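Local coordinates for peptidase S9 prolyl oligopeptidase catalytic domain-containing protein (Pyrococcus horikoshii, PDB 4HXF) that probably acts as a serine peptidase of the acylaminoacyl peptidase type, built from a beta-propeller and an alpha/beta-hydrolase domain and assembled as a self-compartmentalizing hexamer, at residues Lys104-Ser108 against Ala120-Arg125; Phe168-Ser174 against Ile183-Pro188. Residues are numbered along the deposited sequence.

Contact 1: residues Lys104-Ser108 against Ala120-Arg125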
loop_
_atom_site.group_PDB
_atom_site.type_symbol
_atom_site.label_atom_id
_atom_site.label_comp_id
_atom_site.label_asym_id
_atom_site.label_seq_id
_atom_site.Cartn_x
_atom_site.Cartn_y
_atom_site.Cartn_z
ATOM N N LYS A 104 10.751 22.203 5.824
ATOM C CA LYS A 104 12.008 21.691 5.143
ATOM C C LYS A 104 13.216 22.701 4.907
ATOM O O LYS A 104 13.082 23.904 4.589
ATOM C CB LYS A 104 11.693 20.739 3.989
ATOM C CG LYS A 104 12.098 20.977 2.552
ATOM C CD LYS A 104 11.621 19.682 1.886
ATOM N N ASN A 105 14.357 22.155 5.263
ATOM C CA ASN A 105 15.663 22.777 5.189
ATOM C C ASN A 105 15.828 23.955 6.108
ATOM O O ASN A 105 16.539 24.917 5.739
ATOM C CB ASN A 105 15.930 23.192 3.752
ATOM C CG ASN A 105 15.929 21.982 2.809
ATOM O OD1 ASN A 105 16.270 20.851 3.204
ATOM N ND2 ASN A 105 15.547 22.226 1.598
ATOM N N ILE A 106 15.213 23.895 7.281
ATOM C CA ILE A 106 15.429 24.861 8.331
ATOM C C ILE A 106 16.493 24.354 9.199
ATOM O O ILE A 106 16.441 23.177 9.539
ATOM C CB ILE A 106 14.123 25.061 9.178
ATOM C CG1 ILE A 106 13.097 25.747 8.285
ATOM C CG2 ILE A 106 14.428 25.859 10.447
ATOM C CD1 ILE A 106 13.583 27.049 7.619
ATOM N N ARG A 107 17.490 25.166 9.490
ATOM C CA ARG A 107 18.649 24.823 10.296
ATOM C C ARG A 107 18.590 25.408 11.717
ATOM O O ARG A 107 19.300 24.963 12.632
ATOM C CB ARG A 107 19.954 25.229 9.639
ATOM C CG ARG A 107 20.270 24.484 8.324
ATOM C CD ARG A 107 21.686 24.698 7.799
ATOM N NE ARG A 107 21.915 23.854 6.594
ATOM C CZ ARG A 107 22.454 24.268 5.412
ATOM N NH1 ARG A 107 22.774 25.532 5.252
ATOM N NH2 ARG A 107 22.664 23.387 4.395
ATOM N N SER A 108 17.880 26.526 11.902
ATOM C CA SER A 108 17.906 27.219 13.218
ATOM C C SER A 108 16.570 27.898 13.433
ATOM O O SER A 108 16.005 28.408 12.489
ATOM C CB SER A 108 18.991 28.268 13.457
ATOM O OG SER A 108 19.030 29.408 12.548
ATOM N N ALA A 120 13.782 31.992 11.593
ATOM C CA ALA A 120 14.260 30.681 11.104
ATOM C C ALA A 120 15.269 30.951 10.020
ATOM O O ALA A 120 15.025 31.720 9.063
ATOM C CB ALA A 120 13.107 29.863 10.573
ATOM N N VAL A 121 16.363 30.211 10.003
ATOM C CA VAL A 121 17.389 30.285 8.996
ATOM C C VAL A 121 17.511 28.924 8.390
ATOM O O VAL A 121 17.528 27.917 9.092
ATOM C CB VAL A 121 18.699 30.774 9.589
ATOM C CG1 VAL A 121 19.812 30.851 8.455
ATOM C CG2 VAL A 121 18.538 32.067 10.383
ATOM N N GLY A 122 17.472 28.891 7.073
ATOM C CA GLY A 122 17.511 27.655 6.327
ATOM C C GLY A 122 18.234 27.827 5.031
ATOM O O GLY A 122 19.121 28.654 4.877
ATOM N N PHE A 123 17.907 26.977 4.041
ATOM C CA PHE A 123 18.611 27.047 2.772
ATOM C C PHE A 123 17.697 26.577 1.626
ATOM O O PHE A 123 16.641 25.911 1.912
ATOM C CB PHE A 123 19.885 26.220 2.794
ATOM C CG PHE A 123 19.666 24.756 3.017
ATOM C CD1 PHE A 123 19.567 24.210 4.303
ATOM C CD2 PHE A 123 19.515 23.902 1.931
ATOM C CE1 PHE A 123 19.372 22.797 4.474
ATOM C CE2 PHE A 123 19.326 22.533 2.099
ATOM C CZ PHE A 123 19.272 21.984 3.358
ATOM N N LYS A 124 18.094 26.887 0.382
ATOM C CA LYS A 124 17.389 26.450 -0.775
ATOM C C LYS A 124 18.406 26.159 -1.843
ATOM O O LYS A 124 19.421 26.845 -1.918
ATOM C CB LYS A 124 16.359 27.473 -1.266
ATOM C CG LYS A 124 16.805 28.875 -1.637
ATOM C CD LYS A 124 15.635 29.593 -2.378
ATOM C CE LYS A 124 15.612 31.130 -2.342
ATOM N NZ LYS A 124 16.881 31.816 -2.008
ATOM N N ARG A 125 18.121 25.146 -2.667
ATOM C CA ARG A 125 19.048 24.637 -3.686
ATOM C C ARG A 125 18.290 24.466 -4.990
ATOM O O ARG A 125 17.060 24.596 -4.989
ATOM C CB ARG A 125 19.578 23.285 -3.213
ATOM C CG ARG A 125 20.371 23.330 -1.973
ATOM C CD ARG A 125 20.951 21.977 -1.592
ATOM N NE ARG A 125 21.793 22.096 -0.415
ATOM C CZ ARG A 125 22.243 21.065 0.320
ATOM N NH1 ARG A 125 21.908 19.781 -0.054
ATOM N NH2 ARG A 125 22.984 21.279 1.395
HETATM O O HOH W 1 21.037 27.785 6.808
#
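A beta hairpin can absorb one extra residue on one strand by shifting its register by one, and Lys104-Ser108 against Ala120-Arg125 is a worked example. At the start of the second segment, the end of Ile106 reaches Ala120, its CD1 4.1 Å from Ala120 CB, while Ala120 CA makes a CA-H...O contact of 3.2 Å to Ser108 O. Val121 marks the irregularity. Its N donates to Ser108 O (3.1 Å), and its O receives both Arg107 N (2.8 Å) and Ser108 N (3.2 Å), so that two residues face one: a classic beta bulge. Gly122 forms a non-hydrogen-bonded pair with Ile106, the CA atoms of the two residues 4.0 Å apart; a CB here would collide with Asn105 O and Ile106 CD1, which explains the fit of glycine. A water joins Gly122 O (2.9 Å) to Arg107 NH1 (3.2 Å). Phe123 N then donates a hydrogen bond to Asn105 O (3.0 Å), and the Phe123 ring lies between two side chains: Asn105 CB makes a CH-pi contact 3.6 Å from its centroid, with the Arg107 guanidinium over the opposite face. Arg125 brings its NH2 to 3.7 Å from Arg107 NH2, a like-charge approach offset by Glu150, which forms salt bridges with both arginines. Strand 106-111 is outermost in its four-stranded antiparallel propeller blade, and strand 117-124 pairs on its other edge with strand 151-158.

Contact 2: residues Phe168-Ser174 against Ile183-Pro188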
loop_
_atom_site.group_PDB
_atom_site.type_symbol
_atom_site.label_atom_id
_atom_site.label_comp_id
_atom_site.label_asym_id
_atom_site.label_seq_id
_atom_site.Cartn_x
_atom_site.Cartn_y
_atom_site.Cartn_z
ATOM N N PHE A 168 14.054 36.760 3.233
ATOM C CA PHE A 168 15.111 37.225 2.324
ATOM C C PHE A 168 16.148 36.120 2.201
ATOM O O PHE A 168 16.168 35.178 2.971
ATOM C CB PHE A 168 15.772 38.552 2.730
ATOM C CG PHE A 168 16.372 38.600 4.122
ATOM C CD1 PHE A 168 15.570 38.866 5.253
ATOM C CD2 PHE A 168 17.744 38.398 4.342
ATOM C CE1 PHE A 168 16.106 38.831 6.545
ATOM C CE2 PHE A 168 18.268 38.374 5.626
ATOM C CZ PHE A 168 17.483 38.626 6.678
ATOM N N GLU A 169 16.999 36.282 1.203
ATOM C CA GLU A 169 18.085 35.318 0.925
ATOM C C GLU A 169 19.450 35.991 0.941
ATOM O O GLU A 169 19.588 37.220 0.729
ATOM C CB GLU A 169 17.835 34.578 -0.376
ATOM C CG GLU A 169 18.336 35.210 -1.623
ATOM C CD GLU A 169 18.111 34.267 -2.850
ATOM O OE1 GLU A 169 19.024 34.116 -3.657
ATOM O OE2 GLU A 169 17.045 33.677 -2.944
ATOM N N LYS A 170 20.441 35.179 1.224
ATOM C CA LYS A 170 21.830 35.580 1.213
ATOM C C LYS A 170 22.671 34.484 0.620
ATOM O O LYS A 170 22.184 33.383 0.405
ATOM C CB LYS A 170 22.297 35.844 2.658
ATOM C CG LYS A 170 21.731 37.108 3.216
ATOM C CD LYS A 170 22.214 38.421 2.553
ATOM C CE LYS A 170 21.754 39.661 3.304
ATOM N NZ LYS A 170 22.079 40.827 2.421
ATOM N N PRO A 171 23.952 34.795 0.318
ATOM C CA PRO A 171 24.845 33.699 -0.074
ATOM C C PRO A 171 24.938 32.525 0.864
ATOM O O PRO A 171 24.520 32.650 2.060
ATOM C CB PRO A 171 26.218 34.440 -0.161
ATOM C CG PRO A 171 25.838 35.841 -0.434
ATOM C CD PRO A 171 24.624 36.099 0.427
ATOM N N ARG A 172 25.316 31.319 0.349
ATOM C CA ARG A 172 25.465 30.113 1.155
ATOM C C ARG A 172 26.387 30.435 2.375
ATOM O O ARG A 172 27.301 31.317 2.259
ATOM C CB ARG A 172 26.014 28.826 0.334
ATOM C CG ARG A 172 27.383 28.919 -0.120
ATOM C CD ARG A 172 27.701 27.644 -0.973
ATOM N NE ARG A 172 27.030 27.837 -2.199
ATOM C CZ ARG A 172 27.375 27.210 -3.330
ATOM N NH1 ARG A 172 28.342 26.388 -3.283
ATOM N NH2 ARG A 172 26.778 27.459 -4.438
ATOM N N PHE A 173 26.132 29.744 3.458
ATOM C CA PHE A 173 26.883 29.829 4.690
ATOM C C PHE A 173 26.744 31.185 5.367
ATOM O O PHE A 173 27.631 31.569 6.108
ATOM C CB PHE A 173 28.347 29.471 4.347
ATOM C CG PHE A 173 28.782 28.141 4.769
ATOM C CD1 PHE A 173 29.795 27.999 5.681
ATOM C CD2 PHE A 173 28.146 27.047 4.299
ATOM C CE1 PHE A 173 30.179 26.728 6.083
ATOM C CE2 PHE A 173 28.560 25.779 4.666
ATOM C CZ PHE A 173 29.592 25.654 5.507
ATOM N N SER A 174 25.603 31.860 5.221
ATOM C CA SER A 174 25.263 33.023 5.990
ATOM C C SER A 174 24.542 32.628 7.238
ATOM O O SER A 174 23.965 31.514 7.386
ATOM C CB SER A 174 24.474 34.035 5.175
ATOM O OG SER A 174 25.220 34.514 4.011
ATOM N N ILE A 183 17.718 42.237 12.617
ATOM C CA ILE A 183 18.404 41.015 12.460
ATOM C C ILE A 183 19.885 41.305 12.054
ATOM O O ILE A 183 20.130 42.121 11.158
ATOM C CB ILE A 183 17.771 40.134 11.363
ATOM C CG1 ILE A 183 16.300 39.789 11.731
ATOM C CG2 ILE A 183 18.553 38.855 11.124
ATOM C CD1 ILE A 183 15.538 39.202 10.550
ATOM N N VAL A 184 20.834 40.718 12.790
ATOM C CA VAL A 184 22.283 40.841 12.450
ATOM C C VAL A 184 22.626 39.677 11.555
ATOM O O VAL A 184 22.447 38.473 11.915
ATOM C CB VAL A 184 23.199 40.861 13.686
ATOM C CG1 VAL A 184 24.632 41.169 13.283
ATOM C CG2 VAL A 184 22.766 41.927 14.665
ATOM N N VAL A 185 23.074 40.004 10.372
ATOM C CA VAL A 185 23.307 39.035 9.322
ATOM C C VAL A 185 24.768 38.917 9.000
ATOM O O VAL A 185 25.368 39.927 8.633
ATOM C CB VAL A 185 22.499 39.306 8.031
ATOM C CG1 VAL A 185 22.706 38.253 6.914
ATOM C CG2 VAL A 185 20.923 39.455 8.403
ATOM N N SER A 186 25.356 37.727 9.120
ATOM C CA SER A 186 26.810 37.522 8.862
ATOM C C SER A 186 26.957 36.725 7.572
ATOM O O SER A 186 26.362 35.624 7.469
ATOM C CB SER A 186 27.493 36.814 10.055
ATOM O OG SER A 186 27.279 37.536 11.264
ATOM N N VAL A 187 27.684 37.286 6.585
ATOM C CA VAL A 187 27.728 36.711 5.230
ATOM C C VAL A 187 29.233 36.517 4.928
ATOM O O VAL A 187 30.029 37.423 5.088
ATOM C CB VAL A 187 27.128 37.678 4.204
ATOM C CG1 VAL A 187 27.294 37.172 2.801
ATOM C CG2 VAL A 187 25.636 38.017 4.568
ATOM N N PRO A 188 29.600 35.359 4.402
ATOM C CA PRO A 188 31.014 35.229 4.026
ATOM C C PRO A 188 31.425 36.301 3.033
ATOM O O PRO A 188 30.711 36.590 2.051
ATOM C CB PRO A 188 31.056 33.815 3.429
ATOM C CG PRO A 188 29.933 33.050 3.998
ATOM C CD PRO A 188 28.837 34.134 4.104
#
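Neighbouring blades of a propeller meet through side chains rather than shared backbone pairing, and three residues of this contact illustrate the rule: Pro188, Val187 and Phe168. Pro188 sits against the type II turn of Pro171 to Ser174, its CG 3.5 Å from Phe173 O and 3.9 Å from Phe173 CB, and its CD 3.6 Å from Ser174 OG. Ser174 OG is already committed to the turn, donating to Pro171 O at 2.8 Å. Val187 lies against Pro171 and Lys170: its CG1 meets Pro171 CD at 3.7 Å and its CG2 lies 4.0 Å from Lys170 CD. Farther back, Phe168 presents its ring edge to Val185 (CZ to CG2, 3.9 Å) and Ile183 (CE1 to CD1, 4.1 Å). Backbone closeness is confined to the turn end, where Ser174 CA makes a CA-H...O contact of 3.2 Å with Ser186 O; the axes of strands 168-171 and 183-188 stay 7.4 Å apart, at 36°. Lys170 extends past the valines to a salt bridge with Glu210. Strand 163-171 is the outermost strand of one four-stranded blade, beside strand 151-158, whereas strand 182-188 lies inside the next, between strands 175-179 and 200-206.

Together the two contacts trace how a propeller is built, first within a blade and then between blades. Contact 1 closes before contact 2 opens along the chain, and their centres lie 12 Å apart. They share the four-stranded antiparallel sheet of strands 106-111, 117-124, 151-158 and 163-171: contact 1 pairs its first two strands, while contact 2 packs its last strand, and the turn that follows, on the succeeding blade. A salt bridge from Lys124 NZ to Glu169 OE2 connects the contacts directly, reaching across the intervening strand 151-158. The chain thus completes one blade and passes straight into the next, so successive blades of the propeller follow one another in sequence and pack side by side.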